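Putative protease (Parabacteroides distasonis ATCC 8503, PDB 3KD4) is probably an exported hydrolase, possibly a protease, whose substrate and precise biological role are not established. Local coordinates at residues A3-Y8 with L33-A38; M29-F34 with A110-D115; T64-G69 with G105-A110. All blocks are in the same frame, centred on the assembly; numbering follows the deposited sequence. Where two conformers were deposited one is given.

Contact 1 of 3, residues A3-Y8 with L33-A38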
loop_
_atom_site.group_PDB
_atom_site.type_symbol
_atom_site.label_atom_id
_atom_site.label_comp_id
_atom_site.label_asym_id
_atom_site.label_seq_id
_atom_site.Cartn_x
_atom_site.Cartn_y
_atom_site.Cartn_z
ATOM N N ALA A 3 5.724 3.936 21.569
ATOM C CA ALA A 3 5.519 5.364 21.896
ATOM C C ALA A 3 6.456 5.878 23.008
ATOM O O ALA A 3 7.402 6.606 22.738
ATOM C CB ALA A 3 4.058 5.624 22.240
ATOM N N SER A 4 6.233 5.497 24.262
ATOM C CA SER A 4 7.163 5.912 25.345
ATOM C C SER A 4 8.294 4.882 25.474
ATOM O O SER A 4 9.013 4.860 26.462
ATOM C CB SER A 4 6.409 6.142 26.675
ATOM O OG SER A 4 6.546 5.064 27.605
ATOM N N GLU A 5 8.445 4.027 24.470
ATOM C CA GLU A 5 9.560 3.095 24.402
ATOM C C GLU A 5 10.828 3.735 23.784
ATOM O O GLU A 5 11.950 3.293 24.044
ATOM C CB GLU A 5 9.169 1.939 23.511
ATOM C CG GLU A 5 8.000 1.110 24.038
ATOM C CD GLU A 5 8.421 0.033 25.003
ATOM O OE1 GLU A 5 9.358 -0.716 24.696
ATOM O OE2 GLU A 5 7.798 -0.083 26.059
ATOM N N ALA A 6 10.599 4.722 22.917
ATOM C CA ALA A 6 11.667 5.400 22.180
ATOM C C ALA A 6 11.170 6.745 21.755
ATOM O O ALA A 6 9.951 6.940 21.651
ATOM C CB ALA A 6 12.103 4.568 20.953
ATOM N N GLU A 7 12.108 7.663 21.497
ATOM C CA GLU A 7 11.800 8.976 20.984
ATOM C C GLU A 7 12.919 9.455 20.077
ATOM O O GLU A 7 14.106 9.326 20.425
ATOM C CB GLU A 7 11.678 9.947 22.149
ATOM C CG GLU A 7 11.347 11.379 21.777
ATOM C CD GLU A 7 11.532 12.299 22.964
ATOM O OE1 GLU A 7 11.968 13.475 22.778
ATOM O OE2 GLU A 7 11.298 11.814 24.097
ATOM N N TYR A 8 12.561 10.021 18.940
ATOM C CA TYR A 8 13.538 10.712 18.098
ATOM C C TYR A 8 13.655 12.129 18.608
ATOM O O TYR A 8 12.750 12.946 18.412
ATOM C CB TYR A 8 13.099 10.771 16.644
ATOM C CG TYR A 8 13.138 9.444 15.916
ATOM C CD1 TYR A 8 14.298 9.029 15.278
ATOM C CD2 TYR A 8 12.018 8.642 15.834
ATOM C CE1 TYR A 8 14.344 7.847 14.602
ATOM C CE2 TYR A 8 12.043 7.445 15.137
ATOM C CZ TYR A 8 13.221 7.063 14.528
ATOM O OH TYR A 8 13.315 5.886 13.860
ATOM N N LEU A 33 16.399 5.149 23.065
ATOM C CA LEU A 33 15.713 3.895 23.367
ATOM C C LEU A 33 15.604 3.743 24.872
ATOM O O LEU A 33 16.596 3.808 25.570
ATOM C CB LEU A 33 16.482 2.740 22.759
ATOM C CG LEU A 33 16.696 2.797 21.225
ATOM C CD1 LEU A 33 17.212 1.452 20.714
ATOM C CD2 LEU A 33 15.432 3.179 20.454
ATOM N N PHE A 34 14.401 3.573 25.398
ATOM C CA PHE A 34 14.220 3.576 26.846
ATOM C C PHE A 34 14.032 2.195 27.452
ATOM O O PHE A 34 14.107 2.073 28.651
ATOM C CB PHE A 34 13.017 4.412 27.240
ATOM C CG PHE A 34 13.131 5.842 26.866
ATOM C CD1 PHE A 34 13.998 6.674 27.545
ATOM C CD2 PHE A 34 12.353 6.366 25.849
ATOM C CE1 PHE A 34 14.108 8.008 27.180
ATOM C CE2 PHE A 34 12.440 7.708 25.506
ATOM C CZ PHE A 34 13.322 8.512 26.160
ATOM N N THR A 35 13.773 1.178 26.639
ATOM C CA THR A 35 13.506 -0.164 27.134
ATOM C C THR A 35 14.354 -1.201 26.378
ATOM O O THR A 35 14.779 -0.978 25.227
ATOM C CB THR A 35 12.029 -0.571 26.887
ATOM O OG1 THR A 35 11.829 -0.694 25.473
ATOM C CG2 THR A 35 11.007 0.470 27.452
ATOM N N HIS A 36 14.535 -2.358 26.987
ATOM C CA HIS A 36 15.043 -3.510 26.239
ATOM C C HIS A 36 14.197 -3.932 25.063
ATOM O O HIS A 36 14.750 -4.392 24.078
ATOM C CB HIS A 36 15.283 -4.695 27.165
ATOM C CG HIS A 36 16.331 -4.395 28.176
ATOM N ND1 HIS A 36 16.136 -4.558 29.524
ATOM C CD2 HIS A 36 17.545 -3.811 28.031
ATOM C CE1 HIS A 36 17.222 -4.163 30.170
ATOM N NE2 HIS A 36 18.083 -3.689 29.284
ATOM N N THR A 37 12.884 -3.766 25.157
ATOM C CA THR A 37 11.940 -4.059 24.047
ATOM C C THR A 37 12.348 -3.228 22.825
ATOM O O THR A 37 12.461 -3.761 21.710
ATOM C CB THR A 37 10.437 -3.743 24.445
ATOM O OG1 THR A 37 10.094 -4.495 25.607
ATOM C CG2 THR A 37 9.417 -4.064 23.334
ATOM N N ALA A 38 12.564 -1.936 23.052
ATOM C CA ALA A 38 13.047 -1.036 21.998
ATOM C C ALA A 38 14.441 -1.488 21.474
ATOM O O ALA A 38 14.612 -1.685 20.273
ATOM C CB ALA A 38 13.070 0.403 22.502
#

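Contact 2 of 3, residues M29-F34 with A110-D115. With PO4 (phosphate ion), chain C.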
loop_
_atom_site.group_PDB
_atom_site.type_symbol
_atom_site.label_atom_id
_atom_site.label_comp_id
_atom_site.label_asym_id
_atom_site.label_seq_id
_atom_site.Cartn_x
_atom_site.Cartn_y
_atom_site.Cartn_z
HETATM N N MSE A 29 19.800 11.675 12.403
HETATM C CA MSE A 29 18.842 11.376 13.438
HETATM C C MSE A 29 19.515 11.155 14.785
HETATM O O MSE A 29 20.698 10.847 14.853
HETATM C CB MSE A 29 17.932 10.198 13.057
HETATM C CG MSE A 29 18.592 8.853 12.853
HETATM SE SE MSE A 29 19.035 8.006 14.553
HETATM C CE MSE A 29 18.979 6.116 14.009
ATOM N N GLU A 30 18.722 11.387 15.818
ATOM C CA GLU A 30 19.014 11.083 17.194
ATOM C C GLU A 30 17.795 10.306 17.688
ATOM O O GLU A 30 16.639 10.816 17.644
ATOM C CB GLU A 30 19.209 12.356 17.984
ATOM C CG GLU A 30 20.349 13.160 17.459
ATOM C CD GLU A 30 20.580 14.458 18.233
ATOM O OE1 GLU A 30 19.988 14.662 19.326
ATOM O OE2 GLU A 30 21.355 15.268 17.714
ATOM N N LEU A 31 18.049 9.099 18.183
ATOM C CA LEU A 31 16.991 8.207 18.629
ATOM C C LEU A 31 17.337 7.641 19.984
ATOM O O LEU A 31 18.304 6.883 20.129
ATOM C CB LEU A 31 16.796 7.076 17.605
ATOM C CG LEU A 31 15.853 5.901 17.951
ATOM C CD1 LEU A 31 14.428 6.364 18.211
ATOM C CD2 LEU A 31 15.889 4.888 16.820
ATOM N N THR A 32 16.542 7.989 20.986
ATOM C CA THR A 32 16.724 7.441 22.314
ATOM C C THR A 32 15.813 6.231 22.554
ATOM O O THR A 32 14.629 6.288 22.253
ATOM C CB THR A 32 16.445 8.521 23.376
ATOM O OG1 THR A 32 17.253 9.676 23.098
ATOM C CG2 THR A 32 16.744 7.981 24.773
ATOM N N LEU A 33 16.399 5.149 23.065
ATOM C CA LEU A 33 15.713 3.895 23.367
ATOM C C LEU A 33 15.604 3.743 24.872
ATOM O O LEU A 33 16.596 3.808 25.570
ATOM C CB LEU A 33 16.482 2.740 22.759
ATOM C CG LEU A 33 16.696 2.797 21.225
ATOM C CD1 LEU A 33 17.212 1.452 20.714
ATOM C CD2 LEU A 33 15.432 3.179 20.454
ATOM N N PHE A 34 14.401 3.573 25.398
ATOM C CA PHE A 34 14.220 3.576 26.846
ATOM C C PHE A 34 14.032 2.195 27.452
ATOM O O PHE A 34 14.107 2.073 28.651
ATOM C CB PHE A 34 13.017 4.412 27.240
ATOM C CG PHE A 34 13.131 5.842 26.866
ATOM C CD1 PHE A 34 13.998 6.674 27.545
ATOM C CD2 PHE A 34 12.353 6.366 25.849
ATOM C CE1 PHE A 34 14.108 8.008 27.180
ATOM C CE2 PHE A 34 12.440 7.708 25.506
ATOM C CZ PHE A 34 13.322 8.512 26.160
ATOM N N ALA A 110 20.082 5.230 26.264
ATOM C CA ALA A 110 21.097 5.599 25.273
ATOM C C ALA A 110 20.477 6.177 24.017
ATOM O O ALA A 110 19.303 5.894 23.697
ATOM C CB ALA A 110 21.944 4.387 24.905
ATOM N N THR A 111 21.253 7.013 23.324
ATOM C CA THR A 111 20.809 7.701 22.119
ATOM C C THR A 111 21.678 7.367 20.941
ATOM O O THR A 111 22.899 7.531 20.981
ATOM C CB THR A 111 20.808 9.216 22.297
ATOM O OG1 THR A 111 19.943 9.545 23.381
ATOM C CG2 THR A 111 20.339 9.933 21.007
ATOM N N ILE A 112 21.041 6.867 19.901
ATOM C CA ILE A 112 21.699 6.542 18.638
ATOM C C ILE A 112 21.826 7.789 17.806
ATOM O O ILE A 112 20.822 8.461 17.567
ATOM C CB ILE A 112 20.846 5.526 17.811
ATOM C CG1 ILE A 112 20.759 4.184 18.533
ATOM C CG2 ILE A 112 21.393 5.373 16.368
ATOM C CD1 ILE A 112 19.554 3.250 18.030
ATOM N N TYR A 113 23.032 8.052 17.305
ATOM C CA TYR A 113 23.285 9.150 16.356
ATOM C C TYR A 113 23.719 8.561 15.032
ATOM O O TYR A 113 24.683 7.787 14.967
ATOM C CB TYR A 113 24.425 10.025 16.866
ATOM C CG TYR A 113 24.059 10.973 17.952
ATOM C CD1 TYR A 113 23.793 10.521 19.227
ATOM C CD2 TYR A 113 24.012 12.352 17.710
ATOM C CE1 TYR A 113 23.454 11.381 20.251
ATOM C CE2 TYR A 113 23.675 13.251 18.760
ATOM C CZ TYR A 113 23.410 12.739 20.022
ATOM O OH TYR A 113 23.068 13.581 21.071
ATOM N N LEU A 114 23.030 8.921 13.969
ATOM C CA LEU A 114 23.418 8.492 12.626
ATOM C C LEU A 114 23.174 9.623 11.641
ATOM O O LEU A 114 22.060 10.140 11.532
ATOM C CB LEU A 114 22.592 7.268 12.188
ATOM C CG LEU A 114 22.859 6.674 10.805
ATOM C CD1 LEU A 114 24.339 6.192 10.673
ATOM C CD2 LEU A 114 21.847 5.520 10.459
ATOM N N ASP A 115 24.181 9.903 10.840
ATOM C CA ASP A 115 24.174 11.000 9.876
ATOM C C ASP A 115 24.838 10.465 8.622
ATOM O O ASP A 115 26.002 10.031 8.672
ATOM C CB ASP A 115 24.950 12.168 10.469
ATOM C CG ASP A 115 24.948 13.412 9.565
ATOM O OD1 ASP A 115 24.423 13.350 8.437
ATOM O OD2 ASP A 115 25.526 14.440 9.979
HETATM P P PO4 C . 22.256 17.159 20.416
HETATM O O1 PO4 C . 22.471 18.435 21.183
HETATM O O2 PO4 C . 23.339 16.113 20.717
HETATM O O3 PO4 C . 20.881 16.633 20.796
HETATM O O4 PO4 C . 22.147 17.510 18.947
#

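Contact 3 of 3, residues T64-G69 with G105-A110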
loop_
_atom_site.group_PDB
_atom_site.type_symbol
_atom_site.label_atom_id
_atom_site.label_comp_id
_atom_site.label_asym_id
_atom_site.label_seq_id
_atom_site.Cartn_x
_atom_site.Cartn_y
_atom_site.Cartn_z
ATOM N N THR A 64 26.724 5.730 19.433
ATOM C CA THR A 64 25.725 5.714 20.492
ATOM C C THR A 64 26.224 6.530 21.661
ATOM O O THR A 64 27.386 6.368 22.090
ATOM C CB THR A 64 25.464 4.291 20.958
ATOM O OG1 THR A 64 25.024 3.526 19.828
ATOM C CG2 THR A 64 24.450 4.261 22.114
ATOM N N ARG A 65 25.369 7.417 22.154
ATOM C CA ARG A 65 25.676 8.187 23.352
ATOM C C ARG A 65 24.913 7.630 24.525
ATOM O O ARG A 65 23.677 7.664 24.550
ATOM C CB ARG A 65 25.353 9.653 23.172
ATOM C CG ARG A 65 25.652 10.507 24.409
ATOM C CD ARG A 65 25.378 11.995 24.112
ATOM N NE ARG A 65 25.872 12.879 25.179
ATOM C CZ ARG A 65 25.423 12.915 26.454
ATOM N NH1 ARG A 65 24.452 12.106 26.896
ATOM N NH2 ARG A 65 25.972 13.771 27.328
ATOM N N GLN A 66 25.645 7.094 25.498
ATOM C CA GLN A 66 25.012 6.548 26.720
ATOM C C GLN A 66 24.658 7.675 27.657
ATOM O O GLN A 66 25.187 8.773 27.528
ATOM C CB GLN A 66 25.936 5.532 27.395
ATOM C CG GLN A 66 26.272 4.382 26.437
ATOM C CD GLN A 66 27.208 3.355 27.011
ATOM O OE1 GLN A 66 27.939 3.634 27.953
ATOM N NE2 GLN A 66 27.202 2.150 26.433
ATOM N N LYS A 67 23.777 7.404 28.609
ATOM C CA LYS A 67 23.237 8.456 29.478
ATOM C C LYS A 67 24.302 9.179 30.232
ATOM O O LYS A 67 24.180 10.378 30.453
ATOM C CB LYS A 67 22.282 7.912 30.530
ATOM C CG LYS A 67 20.948 7.562 30.039
ATOM C CD LYS A 67 20.009 7.312 31.218
ATOM C CE LYS A 67 19.271 8.581 31.615
ATOM N NZ LYS A 67 18.357 8.297 32.802
ATOM N N ASP A 68 25.349 8.477 30.633
ATOM C CA ASP A 68 26.445 9.125 31.354
ATOM C C ASP A 68 27.413 9.912 30.474
ATOM O O ASP A 68 28.436 10.379 30.970
ATOM C CB ASP A 68 27.217 8.112 32.206
ATOM C CG ASP A 68 28.012 7.096 31.381
ATOM O OD1 ASP A 68 28.063 7.161 30.129
ATOM O OD2 ASP A 68 28.601 6.204 32.003
ATOM N N GLY A 69 27.135 10.054 29.183
ATOM C CA GLY A 69 28.056 10.747 28.302
ATOM C C GLY A 69 29.040 9.866 27.533
ATOM O O GLY A 69 29.696 10.344 26.632
ATOM N N GLY A 105 26.729 -0.511 21.715
ATOM C CA GLY A 105 26.745 0.215 22.966
ATOM C C GLY A 105 25.389 0.624 23.501
ATOM O O GLY A 105 25.306 1.520 24.348
ATOM N N LEU A 106 24.319 0.014 22.990
ATOM C CA LEU A 106 22.991 0.345 23.476
ATOM C C LEU A 106 22.845 -0.054 24.964
ATOM O O LEU A 106 23.339 -1.091 25.392
ATOM C CB LEU A 106 21.895 -0.302 22.631
ATOM C CG LEU A 106 21.757 0.260 21.208
ATOM C CD1 LEU A 106 20.609 -0.455 20.491
ATOM C CD2 LEU A 106 21.528 1.748 21.229
ATOM N N GLU A 107 22.199 0.827 25.719
ATOM C CA GLU A 107 21.837 0.621 27.128
ATOM C C GLU A 107 20.577 1.413 27.321
ATOM O O GLU A 107 20.329 2.360 26.581
ATOM C CB GLU A 107 22.843 1.286 28.048
ATOM C CG GLU A 107 24.147 0.702 28.035
ATOM C CD GLU A 107 25.041 1.330 29.062
ATOM O OE1 GLU A 107 24.790 2.516 29.438
ATOM O OE2 GLU A 107 26.008 0.638 29.409
ATOM N N LEU A 108 19.824 1.097 28.356
ATOM C CA LEU A 108 18.616 1.870 28.667
ATOM C C LEU A 108 18.921 3.386 28.662
ATOM O O LEU A 108 19.869 3.845 29.305
ATOM C CB LEU A 108 18.083 1.448 30.032
ATOM C CG LEU A 108 17.581 0.008 30.185
ATOM C CD1 LEU A 108 17.264 -0.263 31.674
ATOM C CD2 LEU A 108 16.383 -0.304 29.291
ATOM N N GLY A 109 18.168 4.142 27.879
ATOM C CA GLY A 109 18.296 5.594 27.843
ATOM C C GLY A 109 19.386 6.128 26.949
ATOM O O GLY A 109 19.638 7.348 26.924
ATOM N N ALA A 110 20.082 5.230 26.264
ATOM C CA ALA A 110 21.097 5.599 25.273
ATOM C C ALA A 110 20.477 6.177 24.017
ATOM O O ALA A 110 19.303 5.894 23.697
ATOM C CB ALA A 110 21.944 4.387 24.905
HETATM O O HOH W 1 21.198 9.285 25.834
HETATM O O HOH W 2 22.560 4.862 28.473
#

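Contact 1 of 3, residues A3-Y8 with L33-A38
E5 reaches T35 with its carboxylate and F34 with its main chain, and the two meetings tie the N-terminal tail to the loop after strand 23-33. T35 OG1 donates to E5 OE1 over 2.6 Å, coming from above the carboxylate plane, while the side chains cross at about a right angle. The same hydroxyl oxygen accepts from A38 N at 2.8 Å, which makes T35 the N-cap of helix 36-39. OG1 stands between the backbone N and the carbonyl carbon (chi1 67°), and a threonine suits the place because one oxygen can cap the helix and still donate outward. The E5 chain bends at chi2 (-86°), which turns CD toward T35. In the main chain, F34 N donates to E5 O (2.8 Å, 167° at the hydrogen), and A38 CB packs against that same oxygen. One residue on, A6 and L33 form an antiparallel non-hydrogen-bonded pair; A6 CB meets L33 CD2, one of the leucine's two methyls, at 3.6 Å, and the small alanine fits this buried spot. The F34 ring turns an edge to A6 N. The carboxylate lies at the N-terminal end of a single-turn helix, whose N-H groups would probably ease its charge slightly.

Contact 2 of 3, residues M29-F34 with A110-D115
M29 and L114, like L31 and I112, are hydrogen-bonded antiparallel pairs, each with two N-H to O bonds. The shortest runs from I112 N to L31 O, 2.7 Å. L33 N adds a bond to A110 O (3.1 Å). CA-H groups of E30, T32, T111 and Y113 make further contacts with carbonyl oxygens opposite. Among apolar contacts, CE of selenomethionine M29, in the conformer given, meets I112 CG2 at 3.5 Å, and I112 CD1 lies near L31 CD2 and L33 CD1. L31, L33, I112 and L114 are aliphatic, as suits their burial. Strands 23-33 and 111-120 are central neighbours in the eight-stranded sheet of the DUF3857 region, and the opposite face carries E30, T32, T111 and Y113. There T32 and T111, beta-branched residues that suit strands, share a hydrogen bond of 2.7 Å between their OG1 atoms. E30 CG, anti to the carbonyl carbon (chi1 -61°), makes a CH-pi contact over one face of Y113, 3.9 Å from the ring centroid; an alanine at E30 would probably leave that face without its CH partner and the phosphate without the neighbouring carboxylate. Y113 OH donates to O2 of this phosphate (2.6 Å), an ion probably from the crystallisation liquor, and E30 OE1 comes within 2.6 Å of phosphate O3.

Contact 3 of 3, residues T64-G69 with G105-A110
Q66 and A110 bring their backbones closest, CA to CA 4.3 Å, where a type I turn from Q66 to G69 faces a type II turn from E107 to A110. Q66 reaches across with an extended chain, and its NE2 donates to G105 O at 2.9 Å, almost straight at 174°, with the oxygen in the amide plane. E107 lays its carboxylate over that amide, the two planes 11° apart and stacked, and Q66 NE2 lies 3.5 Å from E107 CD. A glutamine fits here because its neutral amide can donate while lying flat against an acid. T64 turns its methyl CG2 inward to A110 CB (3.8 Å) and L106 CD2, while its hydroxyl bonds to T104 O. K67 runs its aliphatic part by G109, CG standing 3.4 Å from G109 O. Glycine suits position 109: its phi is positive, and a CB would clash with K67 CD. Two waters add bridges between the turns: one donates to R65 O and G109 O, and another accepts from K67 N and donates to L108 O (3.0 Å). The Q66-G69 turn lies in the connection of the beta-hairpin of strands 55-65 and 71-73, packed here on the loop leading into strand 111-120.

All three contacts lie at one end of the eight-stranded mixed sheet, on the same side of the chain's centre. Their centres are about 10 Å apart for contacts 1 and 2, 9 Å for contacts 2 and 3, and 12 Å for contacts 1 and 3. Across the sheet they follow the order of strands 6-17, 23-33, 111-120 and 55-65. Contact 1 is complete in the chain before the first residue of contact 3, whereas contact 3 lies between the segments of contact 2, sharing A110 with the second. L33 and F34 belong to contacts 1 and 2. Residues distant in sequence are thus gathered into one continuous sheet end, joining the N-terminal strand to the hairpin turn after strand 55-65 and the loop before strand 111-120.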